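Local coordinates for DUF3247 family protein (Xanthomonas campestris pv. campestris, PDB 2E12) that is of unknown function but adopts a novel variant of the Sm-like fold, a small barrel-like beta structure that in relatives often binds RNA, at residues 24-29 with 46-51; 34-39 with 83-88. All coordinates share one frame; numbering follows the deposited sequence.

Contact 1. Residues 24-29 with 46-51; sequences LLDGQE and AVRPTI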
loop_
_atom_site.group_PDB
_atom_site.type_symbol
_atom_site.label_atom_id
_atom_site.label_comp_id
_atom_site.label_asym_id
_atom_site.label_seq_id
_atom_site.Cartn_x
_atom_site.Cartn_y
_atom_site.Cartn_z
ATOM N N LEU A 24 -7.654 -5.909 -1.167
ATOM C CA LEU A 24 -8.329 -6.424 -2.346
ATOM C C LEU A 24 -8.687 -7.908 -2.219
ATOM O O LEU A 24 -9.286 -8.483 -3.121
ATOM C CB LEU A 24 -7.451 -6.206 -3.576
ATOM C CG LEU A 24 -7.024 -4.757 -3.825
ATOM C CD1 LEU A 24 -6.113 -4.707 -5.047
ATOM C CD2 LEU A 24 -8.245 -3.871 -4.026
ATOM N N LEU A 25 -8.324 -8.527 -1.102
ATOM C CA LEU A 25 -8.615 -9.945 -0.897
ATOM C C LEU A 25 -9.452 -10.175 0.353
ATOM O O LEU A 25 -9.089 -10.983 1.215
ATOM C CB LEU A 25 -7.311 -10.746 -0.777
ATOM C CG LEU A 25 -6.465 -10.924 -2.040
ATOM C CD1 LEU A 25 -5.090 -11.467 -1.683
ATOM C CD2 LEU A 25 -7.180 -11.861 -2.994
ATOM N N ASP A 26 -10.574 -9.476 0.454
ATOM C CA ASP A 26 -11.420 -9.632 1.622
ATOM C C ASP A 26 -12.002 -11.051 1.723
ATOM O O ASP A 26 -12.218 -11.733 0.715
ATOM C CB ASP A 26 -12.547 -8.595 1.605
ATOM C CG ASP A 26 -13.269 -8.509 2.933
ATOM O OD1 ASP A 26 -14.379 -7.929 2.972
ATOM O OD2 ASP A 26 -12.728 -9.016 3.951
ATOM N N GLY A 27 -12.248 -11.492 2.954
ATOM C CA GLY A 27 -12.798 -12.819 3.165
ATOM C C GLY A 27 -14.017 -13.114 2.306
ATOM O O GLY A 27 -14.942 -12.290 2.216
ATOM N N GLN A 28 -13.991 -14.283 1.656
ATOM C CA GLN A 28 -15.074 -14.786 0.799
ATOM C C GLN A 28 -15.291 -14.082 -0.541
ATOM O O GLN A 28 -16.239 -14.401 -1.249
ATOM C CB GLN A 28 -16.405 -14.809 1.576
ATOM C CG GLN A 28 -16.457 -15.824 2.713
ATOM C CD GLN A 28 -16.257 -17.260 2.239
ATOM O OE1 GLN A 28 -17.112 -17.828 1.570
ATOM N NE2 GLN A 28 -15.121 -17.848 2.588
ATOM N N GLU A 29 -14.422 -13.137 -0.900
ATOM C CA GLU A 29 -14.578 -12.424 -2.166
ATOM C C GLU A 29 -14.042 -13.271 -3.315
ATOM O O GLU A 29 -13.020 -13.947 -3.178
ATOM C CB GLU A 29 -13.831 -11.086 -2.107
ATOM C CG GLU A 29 -14.132 -10.113 -3.240
ATOM C CD GLU A 29 -15.434 -9.342 -3.056
ATOM O OE1 GLU A 29 -16.363 -9.555 -3.874
ATOM O OE2 GLU A 29 -15.538 -8.518 -2.110
ATOM N N ALA A 46 -10.738 -17.907 1.052
ATOM C CA ALA A 46 -11.279 -18.649 2.194
ATOM C C ALA A 46 -11.434 -17.784 3.442
ATOM O O ALA A 46 -12.461 -17.817 4.104
ATOM C CB ALA A 46 -10.388 -19.857 2.505
ATOM N N VAL A 47 -10.406 -17.006 3.759
ATOM C CA VAL A 47 -10.438 -16.146 4.933
ATOM C C VAL A 47 -9.536 -14.939 4.652
ATOM O O VAL A 47 -8.507 -15.085 3.995
ATOM C CB VAL A 47 -9.949 -16.930 6.179
ATOM C CG1 VAL A 47 -8.477 -17.304 6.026
ATOM C CG2 VAL A 47 -10.175 -16.122 7.443
ATOM N N ARG A 48 -9.921 -13.749 5.118
ATOM C CA ARG A 48 -9.098 -12.563 4.874
ATOM C C ARG A 48 -7.702 -12.863 5.401
ATOM O O ARG A 48 -7.541 -13.241 6.561
ATOM C CB ARG A 48 -9.665 -11.327 5.588
ATOM C CG ARG A 48 -8.811 -10.070 5.388
ATOM C CD ARG A 48 -9.303 -8.883 6.221
ATOM N NE ARG A 48 -10.574 -8.344 5.745
ATOM C CZ ARG A 48 -11.183 -7.285 6.272
ATOM N NH1 ARG A 48 -10.639 -6.643 7.295
ATOM N NH2 ARG A 48 -12.338 -6.866 5.774
ATOM N N PRO A 49 -6.676 -12.718 4.548
ATOM C CA PRO A 49 -5.300 -12.991 4.979
ATOM C C PRO A 49 -4.729 -11.871 5.840
ATOM O O PRO A 49 -5.276 -10.768 5.885
ATOM C CB PRO A 49 -4.556 -13.149 3.660
ATOM C CG PRO A 49 -5.268 -12.184 2.769
ATOM C CD PRO A 49 -6.725 -12.435 3.101
ATOM N N THR A 50 -3.627 -12.166 6.523
ATOM C CA THR A 50 -2.986 -11.182 7.388
ATOM C C THR A 50 -1.488 -11.168 7.126
ATOM O O THR A 50 -0.900 -12.205 6.817
ATOM C CB THR A 50 -3.210 -11.533 8.869
ATOM O OG1 THR A 50 -2.553 -12.770 9.167
ATOM C CG2 THR A 50 -4.698 -11.680 9.160
ATOM N N ILE A 51 -0.875 -9.996 7.231
ATOM C CA ILE A 51 0.567 -9.887 7.027
ATOM C C ILE A 51 1.214 -10.106 8.393
ATOM O O ILE A 51 0.787 -9.503 9.384
ATOM C CB ILE A 51 0.958 -8.490 6.483
ATOM C CG1 ILE A 51 0.227 -8.223 5.162
ATOM C CG2 ILE A 51 2.461 -8.413 6.273
ATOM C CD1 ILE A 51 0.482 -9.260 4.075
#
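With CG of Asp-26 anti to its backbone N (chi1 -167°) and the Arg-48 chain extended from an anti chi1 until it bends at chi3 (-70°), carboxylate and guanidinium meet in a salt bridge where two loop-like segments run roughly against each other. The arginine grips side-on, and both of its donors converge on a single oxygen: NE lies 2.9 Å and NH2 2.8 Å from OD2 of Asp-26. That oxygen sits almost in the guanidinium plane, yet it is approached from above the carboxylate plane, the two flat groups being turned 52° apart. The same OD2 takes a weak bond from the N of Gly-27, so the carboxylate also leans on the backbone N of the next residue. In this Sm-like fold the contact joins the link between helix 12-23 and strand 30-35 to the irregular part of strand 44-55. The link reverses in a type II beta turn from Asp-26 to Glu-29, closed by Glu-29 N on Asp-26 O at 3.1 Å, and CA of Gly-27 comes within 3.6 Å of Arg-48 N. Bent at chi2, the Gln-28 side chain turns back so that NE2 hydrogen-bonds to the carbonyl O of Ala-46 at 3.1 Å, from above the carbonyl plane. On the buried side Pro-49 lays CD 3.4 Å from the carbonyl O of Leu-25, an oxygen that the contact buries without a hydrogen-bond partner.

Contact 2. Residues 34-39 with 83-88; sequences ELDDGS and MDRIVA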
loop_
_atom_site.group_PDB
_atom_site.type_symbol
_atom_site.label_atom_id
_atom_site.label_comp_id
_atom_site.label_asym_id
_atom_site.label_seq_id
_atom_site.Cartn_x
_atom_site.Cartn_y
_atom_site.Cartn_z
ATOM N N GLU A 34 -3.117 -12.701 -10.399
ATOM C CA GLU A 34 -1.970 -12.804 -11.297
ATOM C C GLU A 34 -0.736 -13.049 -10.418
ATOM O O GLU A 34 -0.457 -12.268 -9.505
ATOM C CB GLU A 34 -1.779 -11.517 -12.113
ATOM C CG GLU A 34 -2.897 -11.226 -13.110
ATOM C CD GLU A 34 -2.519 -10.143 -14.114
ATOM O OE1 GLU A 34 -3.394 -9.716 -14.901
ATOM O OE2 GLU A 34 -1.341 -9.724 -14.120
ATOM N N LEU A 35 -0.011 -14.132 -10.705
ATOM C CA LEU A 35 1.190 -14.525 -9.958
ATOM C C LEU A 35 2.464 -14.221 -10.749
ATOM O O LEU A 35 2.438 -14.203 -11.974
ATOM C CB LEU A 35 1.134 -16.022 -9.644
ATOM C CG LEU A 35 -0.035 -16.500 -8.777
ATOM C CD1 LEU A 35 -0.186 -18.001 -8.901
ATOM C CD2 LEU A 35 0.193 -16.090 -7.331
ATOM N N ASP A 36 3.580 -14.020 -10.045
ATOM C CA ASP A 36 4.858 -13.688 -10.696
ATOM C C ASP A 36 5.554 -14.791 -11.498
ATOM O O ASP A 36 6.658 -14.590 -11.998
ATOM C CB ASP A 36 5.841 -13.103 -9.666
ATOM C CG ASP A 36 6.285 -14.115 -8.621
ATOM O OD1 ASP A 36 5.929 -15.302 -8.735
ATOM O OD2 ASP A 36 7.005 -13.717 -7.681
ATOM N N ASP A 37 4.909 -15.949 -11.622
ATOM C CA ASP A 37 5.464 -17.065 -12.390
ATOM C C ASP A 37 4.697 -17.197 -13.712
ATOM O O ASP A 37 4.900 -18.142 -14.481
ATOM C CB ASP A 37 5.341 -18.356 -11.591
ATOM C CG ASP A 37 3.921 -18.858 -11.526
ATOM O OD1 ASP A 37 3.006 -18.014 -11.417
ATOM O OD2 ASP A 37 3.730 -20.092 -11.577
ATOM N N GLY A 38 3.812 -16.235 -13.964
ATOM C CA GLY A 38 3.023 -16.231 -15.178
ATOM C C GLY A 38 1.670 -16.900 -15.006
ATOM O O GLY A 38 0.756 -16.700 -15.809
ATOM N N SER A 39 1.537 -17.696 -13.952
ATOM C CA SER A 39 0.288 -18.399 -13.701
ATOM C C SER A 39 -0.765 -17.497 -13.060
ATOM O O SER A 39 -0.507 -16.341 -12.707
ATOM C CB SER A 39 0.539 -19.627 -12.817
ATOM O OG SER A 39 0.975 -19.240 -11.524
ATOM N N MET A 83 1.818 -14.777 -0.345
ATOM C CA MET A 83 1.428 -13.539 -1.014
ATOM C C MET A 83 2.481 -12.710 -1.751
ATOM O O MET A 83 2.122 -11.886 -2.591
ATOM C CB MET A 83 0.654 -12.662 -0.026
ATOM C CG MET A 83 -0.771 -13.160 0.210
ATOM S SD MET A 83 -1.547 -12.528 1.717
ATOM C CE MET A 83 -2.155 -10.943 1.151
ATOM N N ASP A 84 3.765 -12.911 -1.464
ATOM C CA ASP A 84 4.798 -12.151 -2.173
ATOM C C ASP A 84 4.872 -12.546 -3.653
ATOM O O ASP A 84 5.587 -11.927 -4.441
ATOM C CB ASP A 84 6.174 -12.363 -1.532
ATOM C CG ASP A 84 6.561 -13.832 -1.425
ATOM O OD1 ASP A 84 7.760 -14.112 -1.215
ATOM O OD2 ASP A 84 5.674 -14.700 -1.543
ATOM N N ARG A 85 4.126 -13.578 -4.026
ATOM C CA ARG A 85 4.111 -14.064 -5.406
ATOM C C ARG A 85 3.055 -13.364 -6.273
ATOM O O ARG A 85 3.002 -13.573 -7.488
ATOM C CB ARG A 85 3.849 -15.572 -5.418
ATOM C CG ARG A 85 4.734 -16.382 -4.471
ATOM C CD ARG A 85 6.183 -16.508 -4.957
ATOM N NE ARG A 85 6.896 -15.232 -4.994
ATOM C CZ ARG A 85 8.167 -15.096 -5.362
ATOM N NH1 ARG A 85 8.872 -16.159 -5.726
ATOM N NH2 ARG A 85 8.733 -13.898 -5.369
ATOM N N ILE A 86 2.223 -12.532 -5.654
ATOM C CA ILE A 86 1.153 -11.834 -6.376
ATOM C C ILE A 86 1.564 -10.577 -7.120
ATOM O O ILE A 86 2.307 -9.757 -6.599
ATOM C CB ILE A 86 -0.004 -11.465 -5.426
ATOM C CG1 ILE A 86 -0.681 -12.754 -4.950
ATOM C CG2 ILE A 86 -0.980 -10.504 -6.129
ATOM C CD1 ILE A 86 -1.747 -12.572 -3.889
ATOM N N VAL A 87 1.028 -10.430 -8.331
ATOM C CA VAL A 87 1.303 -9.290 -9.203
ATOM C C VAL A 87 0.045 -8.449 -9.469
ATOM O O VAL A 87 0.129 -7.251 -9.754
ATOM C CB VAL A 87 1.870 -9.783 -10.551
ATOM C CG1 VAL A 87 2.248 -8.610 -11.426
ATOM C CG2 VAL A 87 3.067 -10.671 -10.303
ATOM N N ALA A 88 -1.123 -9.074 -9.374
ATOM C CA ALA A 88 -2.372 -8.358 -9.611
ATOM C C ALA A 88 -3.566 -9.115 -9.035
ATOM O O ALA A 88 -3.544 -10.338 -8.941
ATOM C CB ALA A 88 -2.570 -8.141 -11.114
#
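Glu-34 faces a classic beta bulge formed by Val-87 and Ala-88 of strand 86-91, where it pairs with 30-35, the middle strand of a three-stranded antiparallel sheet in this Sm-like fold. Its N donates almost straight to Ala-88 O (2.8 Å, 178°), while its own carbonyl O serves two donors, the N of Val-87 at 2.6 Å and, less closely, the N of Ala-88. Two residues of one strand thus face one of the other, and the register slips by one. The Glu-34 chain, extended beyond CG, runs alongside the methyl of Ala-88, whose CB lies 3.6 Å from CD of Glu-34. Leu-35 follows in a non-hydrogen-bonded pair with Ile-86, its CD2 leaning to CG1 of Ile-86 at 4.2 Å, and begins the type I turn that ends at Gly-38. At Asp-36 the backbone N points at Arg-85 O, 2.7 Å away and nearly along the C=O axis, as CG2 of Val-87 packs against the same peptide. The Asp-36 side chain takes the crowded position between N and carbonyl carbon (chi1 67°), which sends OD2 over one face of the Arg-85 guanidinium, 2.9 Å from NH2 of Arg-85, the two planes steeply inclined. This salt bridge is one of charges alone, with no N-H aimed at the oxygen. Asp-84 adds a long charge contact to Arg-85 while its OD1 bonds to Tyr-9. Beyond, Asp-37 forms an Asx turn, its OD1 accepting from Ser-39 N at 2.9 Å and, very closely, from Ser-39 OG through the syn lone pair.

How the contacts relate
The centres of contacts 1 and 2 lie about 16 Å apart, on opposite sides of the chain's centre, yet the two touch through apolar side chains. Their segments alternate along the sequence, and Met-83 is the main bridge. Its SD lies 3.6 Å from CB of Pro-49, and its CE approaches CD1 of Leu-25 at 4.1 Å and CD1 of Ile-51 at 4.3 Å. Leu-25 also meets contact 2 directly, its CD1 lying 4.2 Å from CD1 of Ile-86. Trp-21 and Val-22 of helix 12-23 and Leu-67 of strand 61-70 also touch Met-83, placing this apolar junction between helix and sheets.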